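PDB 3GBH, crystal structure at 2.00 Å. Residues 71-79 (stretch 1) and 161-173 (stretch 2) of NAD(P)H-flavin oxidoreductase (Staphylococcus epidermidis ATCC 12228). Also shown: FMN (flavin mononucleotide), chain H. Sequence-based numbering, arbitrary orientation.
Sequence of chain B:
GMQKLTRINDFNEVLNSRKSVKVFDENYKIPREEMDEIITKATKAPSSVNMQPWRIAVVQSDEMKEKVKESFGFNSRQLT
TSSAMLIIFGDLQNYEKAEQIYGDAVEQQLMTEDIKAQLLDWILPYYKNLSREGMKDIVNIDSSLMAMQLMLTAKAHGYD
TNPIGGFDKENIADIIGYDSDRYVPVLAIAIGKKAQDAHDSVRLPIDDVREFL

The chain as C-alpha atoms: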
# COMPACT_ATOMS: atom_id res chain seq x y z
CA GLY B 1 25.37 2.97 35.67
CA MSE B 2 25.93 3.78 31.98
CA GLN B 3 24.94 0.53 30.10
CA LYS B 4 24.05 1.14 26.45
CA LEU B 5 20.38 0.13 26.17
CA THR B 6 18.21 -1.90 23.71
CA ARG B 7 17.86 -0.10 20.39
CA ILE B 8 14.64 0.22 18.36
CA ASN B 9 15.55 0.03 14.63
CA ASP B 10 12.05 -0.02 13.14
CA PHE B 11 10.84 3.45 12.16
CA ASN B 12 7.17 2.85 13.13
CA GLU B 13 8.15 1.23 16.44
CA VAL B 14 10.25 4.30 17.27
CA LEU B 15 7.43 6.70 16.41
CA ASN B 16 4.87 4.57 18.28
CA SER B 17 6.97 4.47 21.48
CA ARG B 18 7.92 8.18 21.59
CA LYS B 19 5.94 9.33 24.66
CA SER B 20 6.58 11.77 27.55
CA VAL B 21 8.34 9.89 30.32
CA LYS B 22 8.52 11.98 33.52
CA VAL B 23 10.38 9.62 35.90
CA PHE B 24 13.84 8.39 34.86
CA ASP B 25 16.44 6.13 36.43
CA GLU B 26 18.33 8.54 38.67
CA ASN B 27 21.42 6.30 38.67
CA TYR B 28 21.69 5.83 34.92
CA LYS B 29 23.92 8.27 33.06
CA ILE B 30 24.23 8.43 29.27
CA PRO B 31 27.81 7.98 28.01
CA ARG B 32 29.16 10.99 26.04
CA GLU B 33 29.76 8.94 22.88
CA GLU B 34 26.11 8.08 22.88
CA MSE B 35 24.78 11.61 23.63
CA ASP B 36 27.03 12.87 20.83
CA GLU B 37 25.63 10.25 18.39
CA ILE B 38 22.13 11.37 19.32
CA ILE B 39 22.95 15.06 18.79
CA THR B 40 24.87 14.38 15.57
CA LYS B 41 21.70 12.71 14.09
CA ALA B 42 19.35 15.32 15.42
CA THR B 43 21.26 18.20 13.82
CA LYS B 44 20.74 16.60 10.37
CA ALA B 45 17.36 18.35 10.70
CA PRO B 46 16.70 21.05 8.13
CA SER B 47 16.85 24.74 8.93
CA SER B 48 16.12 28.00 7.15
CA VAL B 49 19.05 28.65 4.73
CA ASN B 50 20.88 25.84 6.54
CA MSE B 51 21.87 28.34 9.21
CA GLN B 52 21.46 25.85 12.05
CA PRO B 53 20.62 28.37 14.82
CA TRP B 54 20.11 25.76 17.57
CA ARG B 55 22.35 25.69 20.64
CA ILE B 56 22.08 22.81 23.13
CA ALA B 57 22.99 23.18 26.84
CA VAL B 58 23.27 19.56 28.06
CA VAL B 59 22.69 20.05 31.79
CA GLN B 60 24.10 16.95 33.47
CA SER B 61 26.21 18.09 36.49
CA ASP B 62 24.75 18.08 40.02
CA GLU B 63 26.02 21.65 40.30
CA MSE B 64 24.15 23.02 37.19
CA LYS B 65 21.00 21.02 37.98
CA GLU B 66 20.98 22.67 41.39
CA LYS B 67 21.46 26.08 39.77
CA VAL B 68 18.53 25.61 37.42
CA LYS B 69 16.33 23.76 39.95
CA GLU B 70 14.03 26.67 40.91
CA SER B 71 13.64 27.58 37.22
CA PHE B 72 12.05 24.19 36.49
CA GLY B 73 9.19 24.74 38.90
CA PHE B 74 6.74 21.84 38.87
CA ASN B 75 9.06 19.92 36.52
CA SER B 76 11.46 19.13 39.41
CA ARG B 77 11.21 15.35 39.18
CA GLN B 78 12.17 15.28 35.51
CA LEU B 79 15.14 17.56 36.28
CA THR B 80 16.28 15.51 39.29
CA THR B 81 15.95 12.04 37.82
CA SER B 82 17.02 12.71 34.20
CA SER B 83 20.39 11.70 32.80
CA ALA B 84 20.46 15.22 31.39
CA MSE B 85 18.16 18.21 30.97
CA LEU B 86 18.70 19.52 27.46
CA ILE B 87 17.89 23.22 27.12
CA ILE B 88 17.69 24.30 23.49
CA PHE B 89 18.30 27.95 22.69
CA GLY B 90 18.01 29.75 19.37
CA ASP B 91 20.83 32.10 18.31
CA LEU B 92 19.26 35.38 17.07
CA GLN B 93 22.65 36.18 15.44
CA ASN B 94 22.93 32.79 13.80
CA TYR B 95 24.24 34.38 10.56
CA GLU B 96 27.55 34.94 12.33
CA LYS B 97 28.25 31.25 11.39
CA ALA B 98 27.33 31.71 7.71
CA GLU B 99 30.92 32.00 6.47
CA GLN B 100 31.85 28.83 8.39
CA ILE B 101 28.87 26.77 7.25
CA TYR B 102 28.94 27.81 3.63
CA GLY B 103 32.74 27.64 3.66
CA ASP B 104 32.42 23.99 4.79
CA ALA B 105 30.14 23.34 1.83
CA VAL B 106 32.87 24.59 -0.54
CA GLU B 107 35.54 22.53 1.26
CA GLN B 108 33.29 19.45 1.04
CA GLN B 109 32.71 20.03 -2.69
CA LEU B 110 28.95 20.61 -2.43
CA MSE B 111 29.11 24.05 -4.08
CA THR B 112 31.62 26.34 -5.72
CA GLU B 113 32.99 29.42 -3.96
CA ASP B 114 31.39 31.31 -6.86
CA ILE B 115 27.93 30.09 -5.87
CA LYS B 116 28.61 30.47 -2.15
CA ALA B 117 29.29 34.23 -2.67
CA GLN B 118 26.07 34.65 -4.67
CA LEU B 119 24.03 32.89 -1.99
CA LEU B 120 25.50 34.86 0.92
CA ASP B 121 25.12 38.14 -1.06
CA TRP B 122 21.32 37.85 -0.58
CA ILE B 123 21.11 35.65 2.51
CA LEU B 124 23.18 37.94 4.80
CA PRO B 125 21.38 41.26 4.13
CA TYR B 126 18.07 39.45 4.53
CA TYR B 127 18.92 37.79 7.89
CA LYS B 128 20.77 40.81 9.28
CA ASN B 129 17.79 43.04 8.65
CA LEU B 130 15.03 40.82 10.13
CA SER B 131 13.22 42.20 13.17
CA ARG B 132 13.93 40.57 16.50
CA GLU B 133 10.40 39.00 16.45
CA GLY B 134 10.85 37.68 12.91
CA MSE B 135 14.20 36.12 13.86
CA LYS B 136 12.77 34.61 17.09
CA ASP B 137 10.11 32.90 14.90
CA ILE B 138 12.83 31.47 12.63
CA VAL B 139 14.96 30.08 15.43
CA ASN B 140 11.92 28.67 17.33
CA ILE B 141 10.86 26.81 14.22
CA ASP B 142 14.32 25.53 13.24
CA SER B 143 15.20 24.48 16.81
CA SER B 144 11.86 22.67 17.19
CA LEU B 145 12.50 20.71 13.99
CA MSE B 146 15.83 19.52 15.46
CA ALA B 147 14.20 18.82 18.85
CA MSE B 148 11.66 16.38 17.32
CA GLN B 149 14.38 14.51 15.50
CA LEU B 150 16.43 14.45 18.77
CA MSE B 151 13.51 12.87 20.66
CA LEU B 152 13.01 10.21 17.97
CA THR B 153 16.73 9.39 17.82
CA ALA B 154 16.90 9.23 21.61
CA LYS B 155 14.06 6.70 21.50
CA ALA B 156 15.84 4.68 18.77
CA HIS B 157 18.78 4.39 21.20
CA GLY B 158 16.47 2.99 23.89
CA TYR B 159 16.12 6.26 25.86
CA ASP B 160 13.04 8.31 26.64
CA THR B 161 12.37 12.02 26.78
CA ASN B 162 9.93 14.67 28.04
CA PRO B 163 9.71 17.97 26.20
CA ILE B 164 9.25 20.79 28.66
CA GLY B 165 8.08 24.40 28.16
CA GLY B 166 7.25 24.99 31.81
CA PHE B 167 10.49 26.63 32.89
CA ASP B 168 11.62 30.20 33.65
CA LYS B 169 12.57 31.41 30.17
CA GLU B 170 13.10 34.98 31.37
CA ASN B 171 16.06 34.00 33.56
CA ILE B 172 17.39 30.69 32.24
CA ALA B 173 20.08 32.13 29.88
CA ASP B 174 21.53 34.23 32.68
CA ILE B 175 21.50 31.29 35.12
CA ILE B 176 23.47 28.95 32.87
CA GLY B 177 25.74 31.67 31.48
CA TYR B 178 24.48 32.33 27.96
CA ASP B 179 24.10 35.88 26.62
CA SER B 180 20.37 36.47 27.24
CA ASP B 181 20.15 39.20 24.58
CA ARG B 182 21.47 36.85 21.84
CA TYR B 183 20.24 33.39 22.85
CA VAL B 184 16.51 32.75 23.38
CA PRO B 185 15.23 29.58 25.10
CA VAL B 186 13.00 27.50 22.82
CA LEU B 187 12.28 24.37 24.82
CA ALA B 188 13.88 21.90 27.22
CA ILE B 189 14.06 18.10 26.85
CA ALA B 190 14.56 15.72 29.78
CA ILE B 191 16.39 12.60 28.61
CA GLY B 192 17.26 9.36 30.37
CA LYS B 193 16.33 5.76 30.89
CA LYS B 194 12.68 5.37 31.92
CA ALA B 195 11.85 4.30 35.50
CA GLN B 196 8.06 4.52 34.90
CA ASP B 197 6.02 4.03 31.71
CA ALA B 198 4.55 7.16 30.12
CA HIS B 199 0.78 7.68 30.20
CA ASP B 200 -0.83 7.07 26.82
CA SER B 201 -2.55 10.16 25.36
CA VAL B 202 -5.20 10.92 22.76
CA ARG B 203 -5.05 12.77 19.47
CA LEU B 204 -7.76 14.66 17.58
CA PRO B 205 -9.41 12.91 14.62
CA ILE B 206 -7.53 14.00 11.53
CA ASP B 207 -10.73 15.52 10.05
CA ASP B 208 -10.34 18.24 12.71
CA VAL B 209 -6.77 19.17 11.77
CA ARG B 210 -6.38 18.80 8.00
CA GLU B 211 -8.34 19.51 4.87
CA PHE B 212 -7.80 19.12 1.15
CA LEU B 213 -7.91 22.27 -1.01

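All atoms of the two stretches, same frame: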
# COMPACT_ATOMS: atom_id res chain seq x y z
N SER B 71 14.17 27.26 38.54
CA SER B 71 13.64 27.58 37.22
C SER B 71 12.79 26.48 36.58
O SER B 71 12.11 26.74 35.59
CB SER B 71 14.78 27.94 36.26
OG SER B 71 15.53 29.02 36.78
N PHE B 72 12.87 25.24 37.06
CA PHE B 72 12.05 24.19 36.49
C PHE B 72 10.75 23.94 37.22
O PHE B 72 9.92 23.17 36.75
CB PHE B 72 12.85 22.91 36.23
CG PHE B 72 13.60 22.99 34.95
CD1 PHE B 72 14.82 23.63 34.91
CD2 PHE B 72 13.05 22.51 33.79
CE1 PHE B 72 15.50 23.77 33.70
CE2 PHE B 72 13.73 22.63 32.58
CZ PHE B 72 14.95 23.27 32.53
N GLY B 73 10.53 24.66 38.30
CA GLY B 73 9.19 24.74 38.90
C GLY B 73 8.59 23.38 39.18
O GLY B 73 9.17 22.60 39.92
N PHE B 74 7.43 23.09 38.58
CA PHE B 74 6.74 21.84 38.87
C PHE B 74 7.32 20.70 38.05
O PHE B 74 6.86 19.56 38.19
CB PHE B 74 5.21 21.94 38.66
CG PHE B 74 4.53 22.93 39.58
CD1 PHE B 74 4.30 22.63 40.92
CD2 PHE B 74 4.15 24.19 39.10
CE1 PHE B 74 3.69 23.55 41.76
CE2 PHE B 74 3.53 25.12 39.94
CZ PHE B 74 3.31 24.80 41.27
N ASN B 75 8.34 20.97 37.24
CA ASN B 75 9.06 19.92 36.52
C ASN B 75 10.32 19.39 37.26
O ASN B 75 11.32 18.96 36.65
CB ASN B 75 9.35 20.42 35.11
CG ASN B 75 8.10 20.63 34.30
OD1 ASN B 75 7.35 19.69 34.10
ND2 ASN B 75 7.85 21.85 33.84
N SER B 76 10.28 19.42 38.60
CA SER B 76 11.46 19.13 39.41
C SER B 76 11.85 17.65 39.34
O SER B 76 13.03 17.32 39.37
CB SER B 76 11.24 19.54 40.87
OG SER B 76 10.19 18.76 41.43
N ARG B 77 10.88 16.76 39.22
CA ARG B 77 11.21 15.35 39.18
C ARG B 77 11.95 14.97 37.90
O ARG B 77 12.89 14.17 37.94
CB ARG B 77 9.98 14.47 39.36
CG ARG B 77 10.35 13.09 39.85
CD ARG B 77 9.23 12.40 40.57
NE ARG B 77 9.73 11.17 41.18
CZ ARG B 77 9.00 10.06 41.36
NH1 ARG B 77 7.73 10.00 40.97
NH2 ARG B 77 9.56 9.00 41.94
N GLN B 78 11.51 15.54 36.77
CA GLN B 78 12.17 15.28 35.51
C GLN B 78 13.61 15.77 35.61
O GLN B 78 14.52 15.06 35.23
CB GLN B 78 11.48 15.96 34.32
CG GLN B 78 10.08 15.48 33.99
CD GLN B 78 9.02 16.36 34.63
OE1 GLN B 78 9.07 16.63 35.83
NE2 GLN B 78 8.08 16.85 33.83
N LEU B 79 13.80 16.98 36.13
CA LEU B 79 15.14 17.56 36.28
C LEU B 79 16.05 16.70 37.17
O LEU B 79 17.19 16.41 36.80
CB LEU B 79 15.09 18.97 36.88
CG LEU B 79 16.45 19.65 37.02
CD1 LEU B 79 17.14 19.86 35.62
CD2 LEU B 79 16.31 20.94 37.75
N THR B 161 12.30 10.59 26.59
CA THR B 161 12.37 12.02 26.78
C THR B 161 11.04 12.60 27.26
O THR B 161 10.00 11.92 27.22
CB THR B 161 12.74 12.75 25.48
OG1 THR B 161 11.78 12.44 24.47
CG2 THR B 161 14.17 12.38 25.04
N ASN B 162 11.11 13.85 27.67
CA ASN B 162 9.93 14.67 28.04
C ASN B 162 10.23 16.08 27.60
O ASN B 162 11.14 16.74 28.17
CB ASN B 162 9.66 14.60 29.54
CG ASN B 162 8.45 15.45 30.00
OD1 ASN B 162 8.39 15.81 31.16
ND2 ASN B 162 7.48 15.73 29.12
N PRO B 163 9.53 16.55 26.56
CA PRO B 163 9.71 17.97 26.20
C PRO B 163 9.02 18.84 27.21
O PRO B 163 7.95 18.49 27.70
CB PRO B 163 9.10 18.07 24.81
CG PRO B 163 8.07 16.98 24.76
CD PRO B 163 8.58 15.87 25.66
N ILE B 164 9.63 19.98 27.53
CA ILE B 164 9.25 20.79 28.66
C ILE B 164 9.31 22.27 28.24
O ILE B 164 10.33 22.73 27.71
CB ILE B 164 10.17 20.50 29.90
CG1 ILE B 164 9.88 19.10 30.46
CG2 ILE B 164 9.97 21.53 31.01
CD1 ILE B 164 10.84 18.56 31.50
N GLY B 165 8.19 22.97 28.43
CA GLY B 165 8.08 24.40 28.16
C GLY B 165 7.85 25.15 29.45
O GLY B 165 8.02 26.36 29.50
N GLY B 166 7.53 24.42 30.52
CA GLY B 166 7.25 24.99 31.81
C GLY B 166 8.47 25.28 32.64
O GLY B 166 8.61 24.74 33.73
N PHE B 167 9.35 26.14 32.13
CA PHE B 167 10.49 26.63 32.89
C PHE B 167 10.62 28.14 32.74
O PHE B 167 10.00 28.75 31.86
CB PHE B 167 11.79 25.86 32.52
CG PHE B 167 12.25 26.01 31.10
CD1 PHE B 167 11.62 25.34 30.07
CD2 PHE B 167 13.36 26.78 30.79
CE1 PHE B 167 12.05 25.46 28.76
CE2 PHE B 167 13.78 26.90 29.51
CZ PHE B 167 13.14 26.25 28.49
N ASP B 168 11.42 28.74 33.61
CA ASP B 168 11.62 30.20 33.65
C ASP B 168 12.51 30.66 32.49
O ASP B 168 13.72 30.79 32.64
CB ASP B 168 12.21 30.60 35.00
CG ASP B 168 12.37 32.11 35.17
OD1 ASP B 168 12.06 32.88 34.22
OD2 ASP B 168 12.84 32.52 36.25
N LYS B 169 11.88 30.95 31.36
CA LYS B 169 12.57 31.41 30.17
C LYS B 169 13.16 32.82 30.28
O LYS B 169 14.12 33.16 29.58
CB LYS B 169 11.61 31.34 29.00
CG LYS B 169 11.38 29.89 28.59
CD LYS B 169 10.31 29.78 27.53
CE LYS B 169 10.06 28.34 27.17
NZ LYS B 169 8.83 28.17 26.38
N GLU B 170 12.58 33.63 31.14
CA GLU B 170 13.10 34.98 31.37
C GLU B 170 14.51 34.99 31.96
O GLU B 170 15.27 35.90 31.71
CB GLU B 170 12.19 35.75 32.32
CG GLU B 170 10.80 36.00 31.77
CD GLU B 170 10.81 36.91 30.55
OE1 GLU B 170 11.37 38.03 30.65
OE2 GLU B 170 10.26 36.50 29.49
N ASN B 171 14.83 33.99 32.77
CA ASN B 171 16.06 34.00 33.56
C ASN B 171 17.02 32.86 33.22
O ASN B 171 18.16 32.87 33.65
CB ASN B 171 15.73 33.97 35.03
CG ASN B 171 14.99 35.20 35.47
OD1 ASN B 171 15.49 36.32 35.36
ND2 ASN B 171 13.78 35.00 35.97
N ILE B 172 16.58 31.90 32.42
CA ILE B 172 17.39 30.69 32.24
C ILE B 172 18.75 30.94 31.57
O ILE B 172 19.76 30.35 31.99
CB ILE B 172 16.59 29.57 31.52
CG1 ILE B 172 17.33 28.23 31.62
CG2 ILE B 172 16.22 29.99 30.10
CD1 ILE B 172 17.48 27.72 33.11
N ALA B 173 18.79 31.79 30.55
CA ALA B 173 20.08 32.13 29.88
C ALA B 173 21.09 32.67 30.88
O ALA B 173 22.24 32.22 30.93
CB ALA B 173 19.88 33.13 28.72
N1 FMN H . 5.23 18.04 30.09
C2 FMN H . 5.53 18.33 31.41
O2 FMN H . 5.45 17.47 32.30
N3 FMN H . 5.92 19.60 31.74
C4 FMN H . 6.02 20.60 30.77
O4 FMN H . 6.36 21.75 31.10
C4A FMN H . 5.70 20.31 29.45
N5 FMN H . 5.75 21.27 28.46
C5A FMN H . 5.76 20.90 27.13
C6 FMN H . 6.16 21.80 26.13
C7 FMN H . 6.17 21.42 24.80
C7M FMN H . 6.60 22.39 23.74
C8 FMN H . 5.76 20.13 24.45
C8M FMN H . 5.75 19.65 23.03
C9 FMN H . 5.35 19.25 25.44
C9A FMN H . 5.35 19.60 26.79
N10 FMN H . 4.96 18.70 27.80
C10 FMN H . 5.29 19.01 29.12
C1' FMN H . 4.60 17.27 27.46
C2' FMN H . 3.18 17.28 26.89
O2' FMN H . 2.22 17.40 27.93
C3' FMN H . 2.96 15.99 26.09
O3' FMN H . 3.81 16.00 24.97
C4' FMN H . 1.51 15.78 25.63
O4' FMN H . 0.68 15.61 26.77
C5' FMN H . 1.42 14.57 24.71
O5' FMN H . 1.84 13.40 25.40
P FMN H . 3.03 12.51 24.84
O1P FMN H . 3.25 11.32 25.73
O2P FMN H . 4.25 13.39 24.73
O3P FMN H . 2.70 12.03 23.44

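Stretch 1 runs into a helix, with Asn75 at the N-cap position and Ser76 to Leu79 helical. Stretch 2 leaves a strand at Ile164, passes through Gly165 and Gly166, and is helical by Ile172. The CA atoms come closest at Phe72 and Phe167, 4.6 Å apart. Nearby, Asp168 N donates to Ser71 O at 2.9 Å. Within stretch 1, Asn75 N bonds to Phe72 O at 2.8 Å.

The two stretches bury 465 Å² between them, both sides summed; Ser71, Phe72 and Ile164 contribute most. The Phe72 ring fills the apolar centre. Phe167 CB lies over one face, 3.8 Å from Phe72 CE2, and Ile164 CG2 sits at the edge, 4.2 Å from the same CE2. Apolar Phe72 and Ile164 suit this buried place. The two phenyl planes are nearly parallel but slid apart, so the rings barely overlap. Ile172 CD1 adds a contact to Ser71 CB at 4.2 Å.

Amides serve the polar side. Asn75 ND2 donates to Gly166 O at 3.0 Å and to FMN O4 at 3.1 Å, while Asn75 OD1 accepts from FMN N3 at 2.8 Å. Gln78 NE2 donates to Asn162 OD1 at 2.9 Å. Gly166 suits its place: a CB there would clash with Asn75 ND2 and FMN O4. Gly166 N itself bonds FMN O4 at 3.0 Å, so the flavin helps join both stretches.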